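Local coordinates for lysyl oxidase (Pichia pastoris, PDB 1W7C) that oxidises the primary amines of lysyl side chains, and probably other primary amines, to aldehydes, using copper and a tyrosine-derived topaquinone, at the interface of chains A and B. Numbering follows the deposited sequence. Chains: chain A/B, Lysyl oxidase.

Contact 1: the interface of chains A and B. Residues chain A 411-413, 418, 420; chain B 266, 439, 460-461, 663.
A:His413 and A:Arg412 grip B:Asp439 across the dimer interface of this copper/topaquinone amine oxidase, a polar clamp that ties a strand of one subunit to the other's topaquinone segment. Strand 411-415 brings the pair to B:Asp439, which directly follows the modified tyrosine; the next strand, 418-422, adds A:Tyr418 and A:Ala420. ND1 of the A:His413 imidazole donates to OD1 of B:Asp439 at 2.6 Å, almost straight (177° at H), in the ring plane and onto the syn lone pair. The A:Arg412 guanidinium makes a salt bridge from the anti side of the other oxygen, NH1 to OD2 at 3.0 Å and more bent, its chain turned at chi3. With CG anti to the backbone N (chi1 -174°), the A:His413 ring enters between B:Asp439 and B:Tyr461. One imidazole face receives the edge of the phenol, CD2 of A:His413 lying 3.6 Å from CE1 of B:Tyr461 and the planes nearly perpendicular. A:Tyr418 OH lies in plane at the edges of both rings, 3.5 Å from CE1 of B:Tyr461. The B:Asn663 amide ND2 backs the phenol over its centre. On the phenol's side of the imidazole, CD1 of B:Ile266 packs against CB of A:His413 at 3.6 Å, its CG2 meeting A:Ala420 CB and A:Leu411 CD1.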
loop_
_atom_site.group_PDB
_atom_site.type_symbol
_atom_site.label_atom_id
_atom_site.label_comp_id
_atom_site.label_asym_id
_atom_site.label_seq_id
_atom_site.Cartn_x
_atom_site.Cartn_y
_atom_site.Cartn_z
ATOM N N LEU A 411 4.026 -10.975 -12.558
ATOM C CA LEU A 411 5.059 -10.393 -13.416
ATOM C C LEU A 411 4.640 -10.553 -14.875
ATOM O O LEU A 411 3.662 -11.235 -15.186
ATOM C CB LEU A 411 6.448 -10.986 -13.134
ATOM C CG LEU A 411 6.739 -12.431 -13.489
ATOM C CD1 LEU A 411 6.790 -12.691 -14.989
ATOM C CD2 LEU A 411 8.050 -12.882 -12.879
ATOM N N ARG A 412 5.354 -9.861 -15.749
ATOM C CA ARG A 412 5.184 -10.075 -17.172
ATOM C C ARG A 412 6.370 -9.523 -17.932
ATOM O O ARG A 412 7.100 -8.667 -17.416
ATOM C CB ARG A 412 3.925 -9.332 -17.691
ATOM C CG ARG A 412 4.175 -7.819 -17.849
ATOM C CD ARG A 412 2.975 -6.987 -18.297
ATOM N NE ARG A 412 2.191 -7.615 -19.365
ATOM C CZ ARG A 412 2.593 -7.772 -20.613
ATOM N NH1 ARG A 412 3.790 -7.348 -20.972
ATOM N NH2 ARG A 412 1.794 -8.398 -21.486
ATOM N N HIS A 413 6.472 -9.955 -19.194
ATOM C CA HIS A 413 7.261 -9.220 -20.160
ATOM C C HIS A 413 6.782 -9.492 -21.577
ATOM O O HIS A 413 6.448 -10.616 -21.906
ATOM C CB HIS A 413 8.783 -9.497 -20.032
ATOM C CG HIS A 413 9.617 -8.644 -20.929
ATOM N ND1 HIS A 413 9.615 -7.268 -20.858
ATOM C CD2 HIS A 413 10.458 -8.969 -21.944
ATOM C CE1 HIS A 413 10.438 -6.786 -21.771
ATOM N NE2 HIS A 413 10.954 -7.796 -22.453
ATOM N N TYR A 418 7.361 -12.546 -28.153
ATOM C CA TYR A 418 6.614 -13.300 -27.148
ATOM C C TYR A 418 6.034 -12.387 -26.086
ATOM O O TYR A 418 6.451 -11.232 -25.939
ATOM C CB TYR A 418 7.518 -14.334 -26.457
ATOM C CG TYR A 418 8.582 -13.749 -25.516
ATOM C CD1 TYR A 418 8.295 -13.439 -24.177
ATOM C CD2 TYR A 418 9.879 -13.516 -25.968
ATOM C CE1 TYR A 418 9.261 -12.913 -23.360
ATOM C CE2 TYR A 418 10.869 -12.981 -25.130
ATOM C CZ TYR A 418 10.549 -12.686 -23.816
ATOM O OH TYR A 418 11.493 -12.170 -22.942
ATOM N N ALA A 420 5.051 -13.122 -21.948
ATOM C CA ALA A 420 5.069 -14.078 -20.853
ATOM C C ALA A 420 4.442 -13.385 -19.649
ATOM O O ALA A 420 4.876 -12.326 -19.260
ATOM C CB ALA A 420 6.503 -14.482 -20.560
ATOM N N ILE B 266 12.166 -16.427 -18.762
ATOM C CA ILE B 266 11.030 -16.111 -17.901
ATOM C C ILE B 266 10.049 -17.263 -17.739
ATOM O O ILE B 266 9.612 -17.560 -16.651
ATOM C CB ILE B 266 10.276 -14.873 -18.433
ATOM C CG1 ILE B 266 11.144 -13.631 -18.464
ATOM C CG2 ILE B 266 9.003 -14.609 -17.588
ATOM C CD1 ILE B 266 10.567 -12.589 -19.371
ATOM N N ASP B 439 8.340 -3.134 -18.103
ATOM C CA ASP B 439 6.900 -3.232 -18.233
ATOM C C ASP B 439 6.292 -2.459 -17.086
ATOM O O ASP B 439 6.460 -2.818 -15.916
ATOM C CB ASP B 439 6.438 -4.668 -18.145
ATOM C CG ASP B 439 7.009 -5.536 -19.231
ATOM O OD1 ASP B 439 8.254 -5.797 -19.223
ATOM O OD2 ASP B 439 6.290 -5.995 -20.131
ATOM N N GLY B 460 9.602 -6.689 -15.602
ATOM C CA GLY B 460 10.365 -6.831 -16.812
ATOM C C GLY B 460 11.819 -7.085 -16.467
ATOM O O GLY B 460 12.122 -7.525 -15.358
ATOM N N TYR B 461 12.685 -6.912 -17.475
ATOM C CA TYR B 461 14.123 -7.104 -17.302
ATOM C C TYR B 461 14.749 -5.854 -16.787
ATOM O O TYR B 461 14.522 -4.762 -17.291
ATOM C CB TYR B 461 14.757 -7.458 -18.634
ATOM C CG TYR B 461 14.544 -8.878 -19.120
ATOM C CD1 TYR B 461 13.686 -9.167 -20.161
ATOM C CD2 TYR B 461 15.198 -9.930 -18.519
ATOM C CE1 TYR B 461 13.487 -10.480 -20.587
ATOM C CE2 TYR B 461 15.018 -11.232 -18.925
ATOM C CZ TYR B 461 14.173 -11.497 -19.968
ATOM O OH TYR B 461 13.993 -12.791 -20.398
ATOM N N ASN B 663 13.280 -11.822 -13.983
ATOM C CA ASN B 663 12.533 -10.561 -14.109
ATOM C C ASN B 663 12.187 -10.004 -12.737
ATOM O O ASN B 663 12.042 -10.738 -11.758
ATOM C CB ASN B 663 11.189 -10.760 -14.824
ATOM C CG ASN B 663 11.184 -10.460 -16.330
ATOM O OD1 ASN B 663 10.111 -10.180 -16.860
ATOM N ND2 ASN B 663 12.324 -10.523 -17.008
#

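Contact 2: the interface of chains A and B. Residues chain A 5, 286, 288, 716-718; chain B 281, 284, 286, 718-720.
Strands 716-720 of the two chains run antiparallel, A:Val718 facing B:Val718 across the two-fold axis, and strands 284-286 pair antiparallel nearby, A:Val286 with B:Arg284. The central valines exchange two equivalent bonds, A:Val718 N to B:Val718 O being 3.0 Å, and one register further B:Val720 N reaches A:Cys716 O at 2.7 Å; the return bond, A:Cys716 N to B:Val720 O, is longer at 3.2 Å. On the short strands, A:Val286 N donates to B:Arg284 O at 2.9 Å and the reverse bond matches it. The valine methyls then interlock. In A:Val718 the CG2 methyl takes the crowded position between backbone N and carbonyl carbon (chi1 -53°), which turns it toward its symmetry mate, B:Val718 CG2, at 3.8 Å. B:Val720 CG2 lies against both methyls of A:Val718, and its CG1 rests over the rim of the B:Arg284 guanidinium face. That arginine bends at chi2 and chi3, and its CG meets the A:Pro288 ring at CG, 3.9 Å away. The aliphatic chain of B:Lys281 brings NZ to 3.7 Å from A:Cys716 SG, half of the disulfide to A:Cys5. The site stitches the subunits together by backbone pairing in two places, while the disulfide ties the N-terminal segment to the shared sheet.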
loop_
_atom_site.group_PDB
_atom_site.type_symbol
_atom_site.label_atom_id
_atom_site.label_comp_id
_atom_site.label_asym_id
_atom_site.label_seq_id
_atom_site.Cartn_x
_atom_site.Cartn_y
_atom_site.Cartn_z
ATOM N N CYS A 5 -17.403 -27.081 -15.721
ATOM C CA CYS A 5 -16.025 -27.009 -15.258
ATOM C C CYS A 5 -15.735 -28.239 -14.412
ATOM O O CYS A 5 -16.618 -28.757 -13.753
ATOM C CB CYS A 5 -15.809 -25.751 -14.444
ATOM S SG CYS A 5 -16.211 -24.169 -15.257
ATOM N N VAL A 286 -14.731 -16.989 -7.836
ATOM C CA VAL A 286 -15.063 -18.401 -7.854
ATOM C C VAL A 286 -13.807 -19.230 -8.093
ATOM O O VAL A 286 -12.798 -18.737 -8.604
ATOM C CB VAL A 286 -16.132 -18.726 -8.921
ATOM C CG1 VAL A 286 -17.380 -17.941 -8.649
ATOM C CG2 VAL A 286 -15.616 -18.449 -10.307
ATOM N N PRO A 288 -13.086 -22.279 -10.253
ATOM C CA PRO A 288 -13.706 -23.145 -11.283
ATOM C C PRO A 288 -13.348 -24.619 -11.165
ATOM O O PRO A 288 -14.095 -25.467 -11.597
ATOM C CB PRO A 288 -13.163 -22.602 -12.613
ATOM C CG PRO A 288 -12.502 -21.309 -12.308
ATOM C CD PRO A 288 -12.181 -21.268 -10.838
ATOM N N CYS A 716 -16.799 -22.840 -19.552
ATOM C CA CYS A 716 -17.364 -23.961 -18.821
ATOM C C CYS A 716 -18.348 -23.447 -17.748
ATOM O O CYS A 716 -18.297 -22.296 -17.375
ATOM C CB CYS A 716 -16.226 -24.812 -18.222
ATOM S SG CYS A 716 -15.197 -24.024 -16.990
ATOM N N GLY A 717 -19.288 -24.296 -17.347
ATOM C CA GLY A 717 -20.340 -23.927 -16.424
ATOM C C GLY A 717 -20.005 -24.291 -14.983
ATOM O O GLY A 717 -19.464 -25.370 -14.698
ATOM N N VAL A 718 -20.349 -23.381 -14.072
ATOM C CA VAL A 718 -20.219 -23.604 -12.639
ATOM C C VAL A 718 -21.466 -23.106 -11.942
ATOM O O VAL A 718 -22.189 -22.257 -12.464
ATOM C CB VAL A 718 -19.013 -22.841 -12.001
ATOM C CG1 VAL A 718 -17.720 -23.122 -12.717
ATOM C CG2 VAL A 718 -19.257 -21.325 -11.946
ATOM N N LYS B 281 -6.982 -24.935 -11.824
ATOM C CA LYS B 281 -6.996 -23.532 -12.264
ATOM C C LYS B 281 -7.159 -22.606 -11.093
ATOM O O LYS B 281 -7.988 -22.849 -10.230
ATOM C CB LYS B 281 -8.218 -23.282 -13.156
ATOM C CG LYS B 281 -8.179 -23.816 -14.553
ATOM C CD LYS B 281 -9.465 -23.380 -15.322
ATOM C CE LYS B 281 -10.203 -24.534 -15.944
ATOM N NZ LYS B 281 -11.548 -24.205 -16.557
ATOM N N ARG B 284 -11.121 -17.154 -10.416
ATOM C CA ARG B 284 -11.598 -16.249 -11.461
ATOM C C ARG B 284 -12.631 -15.315 -10.833
ATOM O O ARG B 284 -13.524 -15.753 -10.132
ATOM C CB ARG B 284 -12.307 -17.064 -12.596
ATOM C CG ARG B 284 -11.346 -17.751 -13.573
ATOM C CD ARG B 284 -10.747 -16.819 -14.637
ATOM N NE ARG B 284 -11.815 -16.278 -15.490
ATOM C CZ ARG B 284 -12.366 -16.874 -16.528
ATOM N NH1 ARG B 284 -11.920 -18.043 -16.947
ATOM N NH2 ARG B 284 -13.336 -16.274 -17.199
ATOM N N VAL B 286 -15.950 -13.313 -11.636
ATOM C CA VAL B 286 -17.080 -13.344 -12.545
ATOM C C VAL B 286 -18.096 -12.278 -12.154
ATOM O O VAL B 286 -18.119 -11.798 -11.018
ATOM C CB VAL B 286 -17.749 -14.737 -12.582
ATOM C CG1 VAL B 286 -16.754 -15.770 -13.014
ATOM C CG2 VAL B 286 -18.341 -15.088 -11.244
ATOM N N VAL B 718 -23.694 -20.117 -13.880
ATOM C CA VAL B 718 -23.135 -19.214 -14.876
ATOM C C VAL B 718 -22.152 -19.972 -15.740
ATOM O O VAL B 718 -21.609 -21.000 -15.334
ATOM C CB VAL B 718 -22.353 -18.014 -14.252
ATOM C CG1 VAL B 718 -23.173 -17.266 -13.237
ATOM C CG2 VAL B 718 -21.025 -18.459 -13.619
ATOM N N GLU B 719 -21.919 -19.430 -16.924
ATOM C CA GLU B 719 -20.819 -19.831 -17.779
ATOM C C GLU B 719 -19.612 -18.946 -17.486
ATOM O O GLU B 719 -19.718 -17.714 -17.498
ATOM C CB GLU B 719 -21.222 -19.661 -19.246
ATOM C CG GLU B 719 -20.397 -20.493 -20.209
ATOM C CD GLU B 719 -20.915 -21.915 -20.379
ATOM O OE1 GLU B 719 -21.627 -22.419 -19.476
ATOM O OE2 GLU B 719 -20.595 -22.533 -21.418
ATOM N N VAL B 720 -18.475 -19.574 -17.187
ATOM C CA VAL B 720 -17.203 -18.894 -16.980
ATOM C C VAL B 720 -16.551 -18.788 -18.353
ATOM O O VAL B 720 -16.028 -19.769 -18.876
ATOM C CB VAL B 720 -16.302 -19.698 -16.020
ATOM C CG1 VAL B 720 -15.017 -18.948 -15.724
ATOM C CG2 VAL B 720 -17.047 -20.007 -14.723
#

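Contact 3: the interface of chains A and B. Residues chain A 411, 683-684, 687, 692; chain B 266, 661-663.
A:Arg687 curls over B:Pro662 and turns its guanidinium edge to the backbone carbonyl of B:Ile266. Bends at chi2 and chi3 (-64° and 71°) fold the arginine chain, so that its methylenes lie obliquely along the proline while the charged end swings past it; CD of A:Arg687 is 3.8 Å from CG of B:Pro662. NH1 donates to B:Ile266 O at 2.8 Å, with the oxygen in the guanidinium plane but the donor well above the plane of the carbonyl. One guanidinium face takes the CD2 methyl of A:Leu411, toward the rim. A:Glu684 adds a salt bridge from its carboxylate OE1 to NE of A:Arg687 at 2.9 Å, which probably helps fix the orientation of the guanidinium. The same OE1 holds a water at 2.8 Å that also bonds the backbone N and O of B:Asn663, so the water bridges the carboxylate to chain B. From the backbone of the same residue, A:Glu684 N donates at 2.7 Å, nearly straight, to B:Leu661 O, the carbonyl of the cis peptide that joins B:Leu661 to B:Pro662. Behind the arginine, A:Gln692 NE2 bonds A:Arg687 O. On chain A the contact uses the loop between strands 670-678 and 692-697 and the first residue of the latter, with strand 411-415 beside it; on chain B it meets the loop following 3-10 helix 658-660 and the segment after 3-10 helix 262-264.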
loop_
_atom_site.group_PDB
_atom_site.type_symbol
_atom_site.label_atom_id
_atom_site.label_comp_id
_atom_site.label_asym_id
_atom_site.label_seq_id
_atom_site.Cartn_x
_atom_site.Cartn_y
_atom_site.Cartn_z
ATOM N N LEU A 411 4.026 -10.975 -12.558
ATOM C CA LEU A 411 5.059 -10.393 -13.416
ATOM C C LEU A 411 4.640 -10.553 -14.875
ATOM O O LEU A 411 3.662 -11.235 -15.186
ATOM C CB LEU A 411 6.448 -10.986 -13.134
ATOM C CG LEU A 411 6.739 -12.431 -13.489
ATOM C CD1 LEU A 411 6.790 -12.691 -14.989
ATOM C CD2 LEU A 411 8.050 -12.882 -12.879
ATOM N N SER A 683 17.540 -16.993 -7.703
ATOM C CA SER A 683 16.618 -16.413 -8.651
ATOM C C SER A 683 15.238 -16.269 -8.001
ATOM O O SER A 683 14.976 -16.771 -6.900
ATOM C CB SER A 683 16.535 -17.296 -9.902
ATOM O OG SER A 683 16.061 -18.588 -9.560
ATOM N N GLU A 684 14.351 -15.629 -8.741
ATOM C CA GLU A 684 12.970 -15.406 -8.324
ATOM C C GLU A 684 12.187 -16.728 -8.474
ATOM O O GLU A 684 12.193 -17.381 -9.524
ATOM C CB GLU A 684 12.423 -14.280 -9.182
ATOM C CG GLU A 684 11.042 -13.787 -8.836
ATOM C CD GLU A 684 9.946 -14.657 -9.418
ATOM O OE1 GLU A 684 9.971 -14.968 -10.645
ATOM O OE2 GLU A 684 9.035 -15.007 -8.647
ATOM N N ARG A 687 8.686 -19.034 -10.744
ATOM C CA ARG A 687 8.737 -19.445 -12.149
ATOM C C ARG A 687 8.194 -20.847 -12.428
ATOM O O ARG A 687 7.824 -21.166 -13.569
ATOM C CB ARG A 687 10.175 -19.376 -12.682
ATOM C CG ARG A 687 10.897 -18.015 -12.630
ATOM C CD ARG A 687 10.290 -16.885 -13.488
ATOM N NE ARG A 687 9.036 -16.460 -12.900
ATOM C CZ ARG A 687 7.839 -16.555 -13.455
ATOM N NH1 ARG A 687 7.701 -16.895 -14.733
ATOM N NH2 ARG A 687 6.791 -16.219 -12.737
ATOM N N GLN A 692 0.452 -19.380 -15.517
ATOM C CA GLN A 692 1.129 -18.426 -16.387
ATOM C C GLN A 692 0.816 -18.760 -17.837
ATOM O O GLN A 692 0.260 -19.842 -18.114
ATOM C CB GLN A 692 2.637 -18.385 -16.084
ATOM C CG GLN A 692 3.383 -19.678 -16.185
ATOM C CD GLN A 692 4.876 -19.466 -15.954
ATOM O OE1 GLN A 692 5.546 -18.867 -16.781
ATOM N NE2 GLN A 692 5.405 -20.015 -14.860
ATOM N N ILE B 266 12.166 -16.427 -18.762
ATOM C CA ILE B 266 11.030 -16.111 -17.901
ATOM C C ILE B 266 10.049 -17.263 -17.739
ATOM O O ILE B 266 9.612 -17.560 -16.651
ATOM C CB ILE B 266 10.276 -14.873 -18.433
ATOM C CG1 ILE B 266 11.144 -13.631 -18.464
ATOM C CG2 ILE B 266 9.003 -14.609 -17.588
ATOM C CD1 ILE B 266 10.567 -12.589 -19.371
ATOM N N LEU B 661 15.698 -11.732 -10.935
ATOM C CA LEU B 661 16.147 -12.611 -12.020
ATOM C C LEU B 661 15.256 -13.827 -12.128
ATOM O O LEU B 661 15.057 -14.497 -11.123
ATOM C CB LEU B 661 17.595 -13.070 -11.819
ATOM C CG LEU B 661 18.677 -11.990 -11.882
ATOM C CD1 LEU B 661 20.027 -12.634 -11.543
ATOM C CD2 LEU B 661 18.666 -11.273 -13.214
ATOM N N PRO B 662 14.724 -14.151 -13.302
ATOM C CA PRO B 662 14.980 -13.470 -14.578
ATOM C C PRO B 662 14.309 -12.118 -14.770
ATOM O O PRO B 662 14.764 -11.357 -15.619
ATOM C CB PRO B 662 14.475 -14.476 -15.614
ATOM C CG PRO B 662 13.361 -15.194 -14.899
ATOM C CD PRO B 662 13.867 -15.325 -13.466
ATOM N N ASN B 663 13.280 -11.822 -13.983
ATOM C CA ASN B 663 12.533 -10.561 -14.109
ATOM C C ASN B 663 12.187 -10.004 -12.737
ATOM O O ASN B 663 12.042 -10.738 -11.758
ATOM C CB ASN B 663 11.189 -10.760 -14.824
ATOM C CG ASN B 663 11.184 -10.460 -16.330
ATOM O OD1 ASN B 663 10.111 -10.180 -16.860
ATOM N ND2 ASN B 663 12.324 -10.523 -17.008
HETATM O O HOH W 1 11.385 -13.372 -12.402
#

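Contact 1 and contact 3 are neighbours, their C-alpha centres about 7 Å apart, and they share A:Leu411, B:Ile266 and B:Asn663. Together they read as one continuous seam, in which strand 411-415 and the loop before strand 692-697 of chain A embrace loops of chain B, close in sequence to its topaquinone and to a copper-binding histidine. Contact 2 lies about 28 Å from both, on the two-fold axis, and pairs strands instead. Symmetry repeats the seam with the chains exchanged, so the dimer appears to be held both at its axis and at two equivalent places away from it. This may help keep each active site in shape, though the structure alone does not show it.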